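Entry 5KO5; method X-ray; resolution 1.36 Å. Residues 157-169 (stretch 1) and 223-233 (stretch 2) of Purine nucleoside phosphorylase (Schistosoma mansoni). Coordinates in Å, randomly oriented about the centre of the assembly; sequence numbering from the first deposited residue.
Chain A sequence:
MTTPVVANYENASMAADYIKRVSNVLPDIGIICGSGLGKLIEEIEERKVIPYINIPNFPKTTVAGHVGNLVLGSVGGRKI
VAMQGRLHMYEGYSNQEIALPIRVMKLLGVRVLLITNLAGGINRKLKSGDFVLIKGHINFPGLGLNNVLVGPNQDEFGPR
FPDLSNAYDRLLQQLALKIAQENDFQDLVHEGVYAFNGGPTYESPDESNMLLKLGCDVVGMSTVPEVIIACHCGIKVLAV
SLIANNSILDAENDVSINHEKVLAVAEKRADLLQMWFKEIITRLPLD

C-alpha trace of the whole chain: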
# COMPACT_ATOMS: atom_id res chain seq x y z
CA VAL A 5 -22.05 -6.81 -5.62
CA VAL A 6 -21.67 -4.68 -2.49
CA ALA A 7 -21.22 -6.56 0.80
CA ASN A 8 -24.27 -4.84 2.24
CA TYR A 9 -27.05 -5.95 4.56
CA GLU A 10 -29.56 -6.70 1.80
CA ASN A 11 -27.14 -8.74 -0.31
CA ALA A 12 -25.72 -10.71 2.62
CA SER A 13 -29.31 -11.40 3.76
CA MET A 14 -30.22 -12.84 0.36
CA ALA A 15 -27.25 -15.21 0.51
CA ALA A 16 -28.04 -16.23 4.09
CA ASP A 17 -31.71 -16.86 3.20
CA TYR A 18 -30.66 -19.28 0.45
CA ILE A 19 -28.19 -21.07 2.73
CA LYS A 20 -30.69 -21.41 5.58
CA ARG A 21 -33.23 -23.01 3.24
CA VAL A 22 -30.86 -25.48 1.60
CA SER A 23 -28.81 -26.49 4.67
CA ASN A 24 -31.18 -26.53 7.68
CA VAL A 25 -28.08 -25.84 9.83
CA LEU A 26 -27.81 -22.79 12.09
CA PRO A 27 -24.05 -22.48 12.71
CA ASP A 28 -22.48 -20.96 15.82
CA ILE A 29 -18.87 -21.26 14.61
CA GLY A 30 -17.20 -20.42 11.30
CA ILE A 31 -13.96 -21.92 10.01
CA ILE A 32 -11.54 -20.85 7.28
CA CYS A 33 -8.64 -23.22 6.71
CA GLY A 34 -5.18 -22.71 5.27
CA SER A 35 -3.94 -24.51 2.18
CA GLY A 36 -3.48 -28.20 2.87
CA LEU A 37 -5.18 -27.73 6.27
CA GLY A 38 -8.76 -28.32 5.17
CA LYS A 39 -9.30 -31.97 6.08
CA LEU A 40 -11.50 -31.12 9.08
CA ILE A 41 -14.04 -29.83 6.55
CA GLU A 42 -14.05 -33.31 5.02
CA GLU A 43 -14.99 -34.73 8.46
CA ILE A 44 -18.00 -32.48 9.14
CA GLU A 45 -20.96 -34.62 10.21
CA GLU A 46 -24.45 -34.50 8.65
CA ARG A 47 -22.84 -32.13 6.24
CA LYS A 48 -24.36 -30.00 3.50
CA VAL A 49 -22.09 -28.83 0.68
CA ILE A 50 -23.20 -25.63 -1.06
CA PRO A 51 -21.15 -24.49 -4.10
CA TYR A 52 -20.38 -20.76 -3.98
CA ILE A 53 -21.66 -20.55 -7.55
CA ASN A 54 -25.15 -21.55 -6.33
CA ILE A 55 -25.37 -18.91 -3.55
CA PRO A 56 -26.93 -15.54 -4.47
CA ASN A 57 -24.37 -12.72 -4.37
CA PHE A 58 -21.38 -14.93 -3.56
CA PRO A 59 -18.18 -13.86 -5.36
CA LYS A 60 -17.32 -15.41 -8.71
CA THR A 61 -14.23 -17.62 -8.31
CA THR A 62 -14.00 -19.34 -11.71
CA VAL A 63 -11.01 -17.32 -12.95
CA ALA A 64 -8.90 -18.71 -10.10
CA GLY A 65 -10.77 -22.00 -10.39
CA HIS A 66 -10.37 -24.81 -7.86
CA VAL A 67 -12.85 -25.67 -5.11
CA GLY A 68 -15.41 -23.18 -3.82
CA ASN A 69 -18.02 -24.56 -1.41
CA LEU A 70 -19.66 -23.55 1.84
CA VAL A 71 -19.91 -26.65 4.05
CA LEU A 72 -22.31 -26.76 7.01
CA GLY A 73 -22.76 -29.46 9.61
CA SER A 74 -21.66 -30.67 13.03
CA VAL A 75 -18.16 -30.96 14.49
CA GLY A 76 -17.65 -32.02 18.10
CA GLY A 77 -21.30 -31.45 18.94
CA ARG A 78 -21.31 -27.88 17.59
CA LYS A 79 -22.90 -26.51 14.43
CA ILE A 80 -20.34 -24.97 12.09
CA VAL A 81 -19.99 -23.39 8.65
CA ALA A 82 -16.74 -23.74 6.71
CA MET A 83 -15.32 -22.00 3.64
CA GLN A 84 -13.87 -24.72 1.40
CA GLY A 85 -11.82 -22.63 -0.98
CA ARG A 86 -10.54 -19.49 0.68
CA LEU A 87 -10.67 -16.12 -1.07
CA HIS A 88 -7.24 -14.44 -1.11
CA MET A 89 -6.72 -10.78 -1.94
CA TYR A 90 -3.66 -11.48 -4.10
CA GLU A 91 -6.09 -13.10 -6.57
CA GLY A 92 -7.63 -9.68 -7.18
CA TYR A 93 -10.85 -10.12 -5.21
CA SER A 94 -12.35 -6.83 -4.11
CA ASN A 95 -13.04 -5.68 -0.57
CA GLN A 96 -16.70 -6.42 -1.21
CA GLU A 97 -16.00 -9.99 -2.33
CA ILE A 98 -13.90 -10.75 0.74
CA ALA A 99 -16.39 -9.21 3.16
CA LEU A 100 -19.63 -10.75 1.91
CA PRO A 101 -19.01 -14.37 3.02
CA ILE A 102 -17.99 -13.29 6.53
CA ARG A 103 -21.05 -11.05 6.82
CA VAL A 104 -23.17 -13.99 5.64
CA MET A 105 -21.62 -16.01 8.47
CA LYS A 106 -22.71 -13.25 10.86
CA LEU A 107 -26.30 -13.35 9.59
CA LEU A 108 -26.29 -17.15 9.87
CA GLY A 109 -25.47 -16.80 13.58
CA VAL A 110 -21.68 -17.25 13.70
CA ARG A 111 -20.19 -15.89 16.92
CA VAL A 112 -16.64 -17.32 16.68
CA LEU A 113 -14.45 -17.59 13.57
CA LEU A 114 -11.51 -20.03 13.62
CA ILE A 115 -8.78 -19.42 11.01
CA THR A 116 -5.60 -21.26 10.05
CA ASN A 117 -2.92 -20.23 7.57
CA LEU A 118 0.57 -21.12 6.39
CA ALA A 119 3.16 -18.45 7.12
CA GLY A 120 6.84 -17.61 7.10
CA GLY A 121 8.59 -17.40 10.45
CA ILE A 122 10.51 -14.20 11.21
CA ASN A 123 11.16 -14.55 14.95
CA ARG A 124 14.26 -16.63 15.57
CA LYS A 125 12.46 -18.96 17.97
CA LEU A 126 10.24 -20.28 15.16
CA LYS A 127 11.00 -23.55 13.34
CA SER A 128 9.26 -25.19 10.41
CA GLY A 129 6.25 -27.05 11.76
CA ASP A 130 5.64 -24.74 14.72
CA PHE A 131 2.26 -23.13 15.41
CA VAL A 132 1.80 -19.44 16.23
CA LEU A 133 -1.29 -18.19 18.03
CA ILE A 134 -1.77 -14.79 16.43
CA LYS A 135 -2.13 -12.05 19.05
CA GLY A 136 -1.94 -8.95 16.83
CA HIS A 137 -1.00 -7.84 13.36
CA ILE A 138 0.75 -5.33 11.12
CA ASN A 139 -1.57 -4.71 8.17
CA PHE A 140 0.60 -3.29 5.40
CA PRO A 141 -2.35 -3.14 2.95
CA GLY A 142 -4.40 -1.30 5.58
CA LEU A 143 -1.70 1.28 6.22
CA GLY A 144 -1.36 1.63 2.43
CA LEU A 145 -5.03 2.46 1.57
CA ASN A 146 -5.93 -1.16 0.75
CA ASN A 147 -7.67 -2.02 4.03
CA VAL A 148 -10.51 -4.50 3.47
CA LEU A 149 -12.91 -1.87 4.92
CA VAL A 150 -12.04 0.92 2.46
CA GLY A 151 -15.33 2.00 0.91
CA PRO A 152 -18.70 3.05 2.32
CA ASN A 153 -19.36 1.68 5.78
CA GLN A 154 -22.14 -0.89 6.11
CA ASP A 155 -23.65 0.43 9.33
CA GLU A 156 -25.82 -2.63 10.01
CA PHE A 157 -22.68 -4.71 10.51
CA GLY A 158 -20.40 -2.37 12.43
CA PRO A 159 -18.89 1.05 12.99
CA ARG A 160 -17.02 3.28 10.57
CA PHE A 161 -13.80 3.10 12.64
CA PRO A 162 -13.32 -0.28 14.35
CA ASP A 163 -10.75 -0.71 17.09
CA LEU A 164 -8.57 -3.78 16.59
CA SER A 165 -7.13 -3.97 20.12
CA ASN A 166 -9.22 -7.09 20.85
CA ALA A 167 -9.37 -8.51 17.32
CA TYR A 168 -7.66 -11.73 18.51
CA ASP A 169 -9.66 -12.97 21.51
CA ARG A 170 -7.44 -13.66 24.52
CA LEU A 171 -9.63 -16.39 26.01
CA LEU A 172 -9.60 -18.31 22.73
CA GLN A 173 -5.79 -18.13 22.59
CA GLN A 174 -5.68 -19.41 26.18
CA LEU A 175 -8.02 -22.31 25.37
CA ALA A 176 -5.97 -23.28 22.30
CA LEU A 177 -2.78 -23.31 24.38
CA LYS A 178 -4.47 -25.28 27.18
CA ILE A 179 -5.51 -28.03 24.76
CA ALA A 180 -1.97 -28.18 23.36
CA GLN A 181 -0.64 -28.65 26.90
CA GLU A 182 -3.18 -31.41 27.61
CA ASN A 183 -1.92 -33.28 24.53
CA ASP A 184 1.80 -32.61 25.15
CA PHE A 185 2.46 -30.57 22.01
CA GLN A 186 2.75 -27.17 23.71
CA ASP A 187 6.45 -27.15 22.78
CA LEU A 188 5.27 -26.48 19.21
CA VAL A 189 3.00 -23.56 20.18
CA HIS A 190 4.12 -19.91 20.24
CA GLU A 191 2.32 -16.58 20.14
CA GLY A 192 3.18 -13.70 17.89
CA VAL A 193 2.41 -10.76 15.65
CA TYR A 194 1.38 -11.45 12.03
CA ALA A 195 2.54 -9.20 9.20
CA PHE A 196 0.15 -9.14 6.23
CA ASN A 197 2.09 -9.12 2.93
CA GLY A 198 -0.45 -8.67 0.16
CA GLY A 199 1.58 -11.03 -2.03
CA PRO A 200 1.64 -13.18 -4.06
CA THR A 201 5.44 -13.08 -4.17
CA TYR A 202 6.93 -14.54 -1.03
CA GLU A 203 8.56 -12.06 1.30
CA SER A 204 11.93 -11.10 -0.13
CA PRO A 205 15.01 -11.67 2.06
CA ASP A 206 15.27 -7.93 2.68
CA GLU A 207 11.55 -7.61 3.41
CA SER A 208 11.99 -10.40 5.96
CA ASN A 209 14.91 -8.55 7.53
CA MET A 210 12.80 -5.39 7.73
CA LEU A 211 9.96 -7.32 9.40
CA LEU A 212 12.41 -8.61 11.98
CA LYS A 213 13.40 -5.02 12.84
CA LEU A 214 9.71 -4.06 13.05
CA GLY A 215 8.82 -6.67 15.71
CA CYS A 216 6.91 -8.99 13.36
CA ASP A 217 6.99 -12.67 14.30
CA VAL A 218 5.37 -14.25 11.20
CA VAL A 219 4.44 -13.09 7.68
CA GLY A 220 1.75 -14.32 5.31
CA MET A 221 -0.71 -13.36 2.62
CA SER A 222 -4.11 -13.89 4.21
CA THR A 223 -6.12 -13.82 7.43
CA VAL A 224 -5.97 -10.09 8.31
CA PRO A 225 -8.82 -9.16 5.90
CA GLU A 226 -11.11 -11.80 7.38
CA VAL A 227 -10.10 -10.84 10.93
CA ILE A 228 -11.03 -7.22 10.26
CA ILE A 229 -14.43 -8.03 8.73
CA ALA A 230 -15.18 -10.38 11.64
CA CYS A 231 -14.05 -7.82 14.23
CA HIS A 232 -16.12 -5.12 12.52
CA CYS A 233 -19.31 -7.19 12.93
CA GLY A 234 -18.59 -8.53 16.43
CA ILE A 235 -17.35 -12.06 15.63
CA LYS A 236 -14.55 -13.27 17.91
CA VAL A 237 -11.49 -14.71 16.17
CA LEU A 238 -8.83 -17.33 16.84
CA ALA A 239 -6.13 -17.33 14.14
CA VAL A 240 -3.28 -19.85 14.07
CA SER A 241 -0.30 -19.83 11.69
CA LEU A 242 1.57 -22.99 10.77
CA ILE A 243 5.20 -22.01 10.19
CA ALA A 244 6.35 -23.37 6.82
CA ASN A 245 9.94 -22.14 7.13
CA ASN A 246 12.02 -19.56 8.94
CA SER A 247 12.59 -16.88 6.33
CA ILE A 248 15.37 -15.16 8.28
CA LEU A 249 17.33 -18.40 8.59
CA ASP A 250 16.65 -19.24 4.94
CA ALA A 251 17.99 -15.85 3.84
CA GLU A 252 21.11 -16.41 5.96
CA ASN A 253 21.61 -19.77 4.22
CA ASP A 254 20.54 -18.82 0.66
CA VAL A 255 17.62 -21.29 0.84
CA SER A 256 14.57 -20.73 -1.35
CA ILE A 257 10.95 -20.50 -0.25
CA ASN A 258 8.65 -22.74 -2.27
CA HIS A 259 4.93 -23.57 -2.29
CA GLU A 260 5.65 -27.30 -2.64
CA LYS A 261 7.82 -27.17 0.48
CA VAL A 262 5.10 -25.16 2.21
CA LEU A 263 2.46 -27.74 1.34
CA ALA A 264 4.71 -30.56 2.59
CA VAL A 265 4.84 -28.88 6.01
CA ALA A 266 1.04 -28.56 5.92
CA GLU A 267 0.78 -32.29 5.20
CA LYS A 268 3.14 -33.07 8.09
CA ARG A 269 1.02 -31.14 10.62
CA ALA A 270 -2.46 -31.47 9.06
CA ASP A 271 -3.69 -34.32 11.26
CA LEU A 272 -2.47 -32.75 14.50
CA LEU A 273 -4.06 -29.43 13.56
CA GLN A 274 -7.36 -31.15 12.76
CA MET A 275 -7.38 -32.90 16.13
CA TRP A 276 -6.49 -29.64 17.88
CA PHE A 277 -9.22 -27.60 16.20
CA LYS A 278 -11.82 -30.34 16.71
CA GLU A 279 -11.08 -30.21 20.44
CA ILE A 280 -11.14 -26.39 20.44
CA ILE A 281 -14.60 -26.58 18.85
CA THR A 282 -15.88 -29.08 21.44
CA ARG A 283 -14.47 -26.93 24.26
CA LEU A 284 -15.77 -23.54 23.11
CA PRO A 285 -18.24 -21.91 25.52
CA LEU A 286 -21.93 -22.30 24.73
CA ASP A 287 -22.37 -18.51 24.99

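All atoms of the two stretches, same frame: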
# COMPACT_ATOMS: atom_id res chain seq x y z
N PHE A 157 -23.64 -3.73 10.02
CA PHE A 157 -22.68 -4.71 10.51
C PHE A 157 -21.75 -4.16 11.57
O PHE A 157 -21.39 -4.89 12.50
CB PHE A 157 -21.88 -5.30 9.34
CG PHE A 157 -22.71 -6.16 8.44
CD1 PHE A 157 -23.08 -7.44 8.84
CD2 PHE A 157 -23.18 -5.68 7.23
CE1 PHE A 157 -23.88 -8.23 8.03
CE2 PHE A 157 -23.97 -6.47 6.41
CZ PHE A 157 -24.32 -7.74 6.82
N GLY A 158 -21.37 -2.88 11.50
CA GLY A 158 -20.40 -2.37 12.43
C GLY A 158 -20.09 -0.91 12.20
O GLY A 158 -20.66 -0.26 11.32
N PRO A 159 -19.16 -0.39 12.99
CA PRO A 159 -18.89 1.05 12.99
C PRO A 159 -17.92 1.44 11.89
O PRO A 159 -17.17 0.62 11.35
CB PRO A 159 -18.24 1.27 14.36
CG PRO A 159 -17.52 -0.02 14.62
CD PRO A 159 -18.41 -1.10 14.04
N ARG A 160 -17.92 2.74 11.59
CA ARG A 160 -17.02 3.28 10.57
C ARG A 160 -15.55 3.02 10.92
O ARG A 160 -14.74 2.70 10.05
CB ARG A 160 -17.30 4.78 10.40
CG ARG A 160 -16.27 5.54 9.55
CD ARG A 160 -16.42 5.31 8.03
NE ARG A 160 -15.95 4.00 7.58
CZ ARG A 160 -15.86 3.65 6.31
NH1 ARG A 160 -15.43 2.44 5.98
NH2 ARG A 160 -16.26 4.48 5.36
N PHE A 161 -15.19 3.18 12.20
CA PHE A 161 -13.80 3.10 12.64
C PHE A 161 -13.66 2.01 13.70
O PHE A 161 -13.68 2.32 14.89
CB PHE A 161 -13.33 4.43 13.23
CG PHE A 161 -13.54 5.62 12.33
CD1 PHE A 161 -12.73 5.80 11.21
CD2 PHE A 161 -14.52 6.55 12.60
CE1 PHE A 161 -12.89 6.90 10.38
CE2 PHE A 161 -14.70 7.66 11.77
CZ PHE A 161 -13.89 7.83 10.67
N PRO A 162 -13.47 0.75 13.32
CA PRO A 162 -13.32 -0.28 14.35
C PRO A 162 -11.97 -0.19 15.04
O PRO A 162 -10.95 0.12 14.41
CB PRO A 162 -13.42 -1.60 13.58
CG PRO A 162 -13.83 -1.25 12.20
CD PRO A 162 -13.55 0.19 11.97
N ASP A 163 -11.97 -0.49 16.33
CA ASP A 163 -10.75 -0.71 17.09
C ASP A 163 -10.36 -2.17 16.99
O ASP A 163 -11.21 -3.06 17.10
CB ASP A 163 -10.99 -0.35 18.55
CG ASP A 163 -9.88 -0.82 19.45
OD1 ASP A 163 -8.82 -0.16 19.48
OD2 ASP A 163 -10.06 -1.86 20.12
N LEU A 164 -9.07 -2.43 16.77
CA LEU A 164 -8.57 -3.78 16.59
C LEU A 164 -7.82 -4.31 17.80
O LEU A 164 -7.18 -5.37 17.70
CB LEU A 164 -7.68 -3.85 15.34
CG LEU A 164 -8.37 -3.42 14.05
CD1 LEU A 164 -7.38 -3.46 12.90
CD2 LEU A 164 -9.56 -4.33 13.74
N SER A 165 -7.88 -3.60 18.93
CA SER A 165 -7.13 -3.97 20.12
C SER A 165 -7.52 -5.34 20.66
O SER A 165 -6.70 -6.01 21.30
CB SER A 165 -7.32 -2.92 21.21
OG SER A 165 -6.89 -1.64 20.77
N ASN A 166 -8.75 -5.78 20.41
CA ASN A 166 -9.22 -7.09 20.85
C ASN A 166 -9.67 -7.93 19.66
O ASN A 166 -10.59 -8.75 19.78
CB ASN A 166 -10.33 -6.97 21.90
CG ASN A 166 -9.91 -6.14 23.10
OD1 ASN A 166 -10.61 -5.22 23.51
ND2 ASN A 166 -8.74 -6.46 23.65
N ALA A 167 -9.02 -7.74 18.51
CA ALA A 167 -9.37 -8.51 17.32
C ALA A 167 -9.10 -9.99 17.51
O ALA A 167 -9.85 -10.83 17.00
CB ALA A 167 -8.60 -7.98 16.12
N TYR A 168 -8.05 -10.34 18.25
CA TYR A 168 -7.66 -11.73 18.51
C TYR A 168 -8.00 -12.04 19.97
O TYR A 168 -7.26 -11.68 20.89
CB TYR A 168 -6.18 -11.91 18.22
CG TYR A 168 -5.83 -11.53 16.80
CD1 TYR A 168 -5.99 -12.45 15.77
CD2 TYR A 168 -5.38 -10.25 16.48
CE1 TYR A 168 -5.70 -12.13 14.46
CE2 TYR A 168 -5.09 -9.92 15.16
CZ TYR A 168 -5.26 -10.86 14.15
OH TYR A 168 -4.96 -10.55 12.84
N ASP A 169 -9.12 -12.73 20.17
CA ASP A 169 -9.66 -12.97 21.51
C ASP A 169 -8.65 -13.67 22.41
O ASP A 169 -8.09 -14.71 22.06
CB ASP A 169 -10.93 -13.80 21.38
CG ASP A 169 -11.67 -13.95 22.69
OD1 ASP A 169 -12.48 -13.06 23.02
OD2 ASP A 169 -11.44 -14.95 23.40
N THR A 223 -5.69 -13.81 6.03
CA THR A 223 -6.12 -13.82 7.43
C THR A 223 -6.54 -12.44 7.94
O THR A 223 -7.67 -12.29 8.42
CB THR A 223 -5.06 -14.46 8.32
OG1 THR A 223 -4.90 -15.82 7.88
CG2 THR A 223 -5.50 -14.45 9.78
N VAL A 224 -5.67 -11.44 7.84
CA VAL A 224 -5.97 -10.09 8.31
C VAL A 224 -7.25 -9.52 7.71
O VAL A 224 -8.05 -8.93 8.45
CB VAL A 224 -4.74 -9.18 8.16
CG1 VAL A 224 -5.11 -7.71 8.37
CG2 VAL A 224 -3.65 -9.61 9.15
N PRO A 225 -7.54 -9.69 6.41
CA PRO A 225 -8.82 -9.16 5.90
C PRO A 225 -10.02 -9.79 6.57
O PRO A 225 -10.94 -9.08 7.00
CB PRO A 225 -8.76 -9.46 4.39
CG PRO A 225 -7.25 -9.53 4.09
CD PRO A 225 -6.67 -10.19 5.32
N GLU A 226 -9.99 -11.11 6.74
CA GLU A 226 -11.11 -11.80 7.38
C GLU A 226 -11.23 -11.40 8.83
O GLU A 226 -12.35 -11.23 9.34
CB GLU A 226 -10.92 -13.32 7.28
CG GLU A 226 -11.03 -13.86 5.88
CD GLU A 226 -9.68 -14.08 5.24
OE1 GLU A 226 -8.80 -13.22 5.41
OE2 GLU A 226 -9.51 -15.11 4.55
N VAL A 227 -10.10 -11.28 9.54
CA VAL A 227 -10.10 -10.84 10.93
C VAL A 227 -10.78 -9.49 11.06
O VAL A 227 -11.58 -9.27 11.99
CB VAL A 227 -8.66 -10.79 11.48
CG1 VAL A 227 -8.65 -10.13 12.85
CG2 VAL A 227 -8.06 -12.19 11.56
N ILE A 228 -10.49 -8.57 10.15
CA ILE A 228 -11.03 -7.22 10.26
C ILE A 228 -12.53 -7.23 10.00
O ILE A 228 -13.30 -6.58 10.72
CB ILE A 228 -10.27 -6.27 9.33
CG1 ILE A 228 -8.88 -6.02 9.92
CG2 ILE A 228 -11.03 -4.96 9.10
CD1 ILE A 228 -7.93 -5.24 9.00
N ILE A 229 -12.99 -7.98 8.99
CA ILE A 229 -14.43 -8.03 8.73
C ILE A 229 -15.15 -8.67 9.91
O ILE A 229 -16.21 -8.19 10.33
CB ILE A 229 -14.72 -8.75 7.39
CG1 ILE A 229 -14.09 -8.00 6.22
CG2 ILE A 229 -16.24 -8.89 7.20
CD1 ILE A 229 -14.50 -6.51 6.11
N ALA A 230 -14.58 -9.74 10.47
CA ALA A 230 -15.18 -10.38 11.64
C ALA A 230 -15.23 -9.42 12.82
O ALA A 230 -16.27 -9.27 13.48
CB ALA A 230 -14.38 -11.64 11.99
N CYS A 231 -14.10 -8.75 13.11
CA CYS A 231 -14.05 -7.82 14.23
C CYS A 231 -15.07 -6.70 14.04
O CYS A 231 -15.75 -6.29 14.99
CB CYS A 231 -12.63 -7.26 14.34
SG CYS A 231 -12.38 -6.08 15.69
N HIS A 232 -15.19 -6.20 12.81
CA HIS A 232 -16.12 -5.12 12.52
C HIS A 232 -17.56 -5.51 12.89
O HIS A 232 -18.31 -4.68 13.41
CB HIS A 232 -15.98 -4.77 11.03
CG HIS A 232 -16.92 -3.72 10.55
ND1 HIS A 232 -18.08 -4.03 9.87
CD2 HIS A 232 -16.86 -2.37 10.59
CE1 HIS A 232 -18.70 -2.91 9.54
NE2 HIS A 232 -17.98 -1.89 9.97
N CYS A 233 -17.94 -6.77 12.65
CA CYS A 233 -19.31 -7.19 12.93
C CYS A 233 -19.45 -8.00 14.22
O CYS A 233 -20.48 -8.65 14.43
CB CYS A 233 -19.92 -7.92 11.72
SG CYS A 233 -19.27 -9.57 11.37

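Most of stretch 2 is a helix, Val224 to His232, and the irregular stretch 1 lies along it, burying 614 Å² in total without a clear hydrogen bond between them. Within the helix the backbone is bonded in the i to i-4 pattern, as in Cys231 N to Val227 O at 2.8 Å; across the stretches the contacts are mostly packing.

Thr223 sits at the N-cap position, though its side chain makes no capping bond. At Val224 the contact is slight: CG2 lies 4.0 Å from Tyr168 OH, a hydroxyl satisfied elsewhere in the structure. One turn on, Val227 points toward stretch 1, and its CG1 meets both Tyr168 CZ (3.7 Å) and Ala167 CB (3.9 Å). A single methyl of the valine touches both the ring and the alanine methyl. Ile228, its CB sideways to stretch 1, adds to the apolar patch, its CG1 4.2 Å from Leu164 CD1. Ile229 and Ala230 make no contact, as the helical repeat turns them out of reach.

Cys231 again points toward stretch 1. With chi1 at t, its SG comes within 3.8 Å of Leu164 CD2 and 4.3 Å of Ala167 CB, a small, polarizable group that can sit against both apolar carbons and a carbonyl oxygen; Asp163 O also lies 3.5 Å from SG.

His232 contributes the most buried area. Its ring reaches nearer than its CB direction suggests and offers both face and edge: Gly158 CA lies over one face, 3.6 Å from the centroid in a CH-pi contact, while Pro162 CG approaches CD2 at the edge (3.6 Å) and Pro159 O stands 3.0 Å from NE2. Glycine is fitting here, since an ideal CB on Gly158 would fall 2.0 Å from His232 O; instead its CA makes a CA-H...O contact with that oxygen at 3.3 Å.

Cys233, leaving the helix, closes the contact: its CA makes a CA-H...O contact with Phe157 O (3.1 Å), and its CB packs 4.0 Å from Phe157 CB.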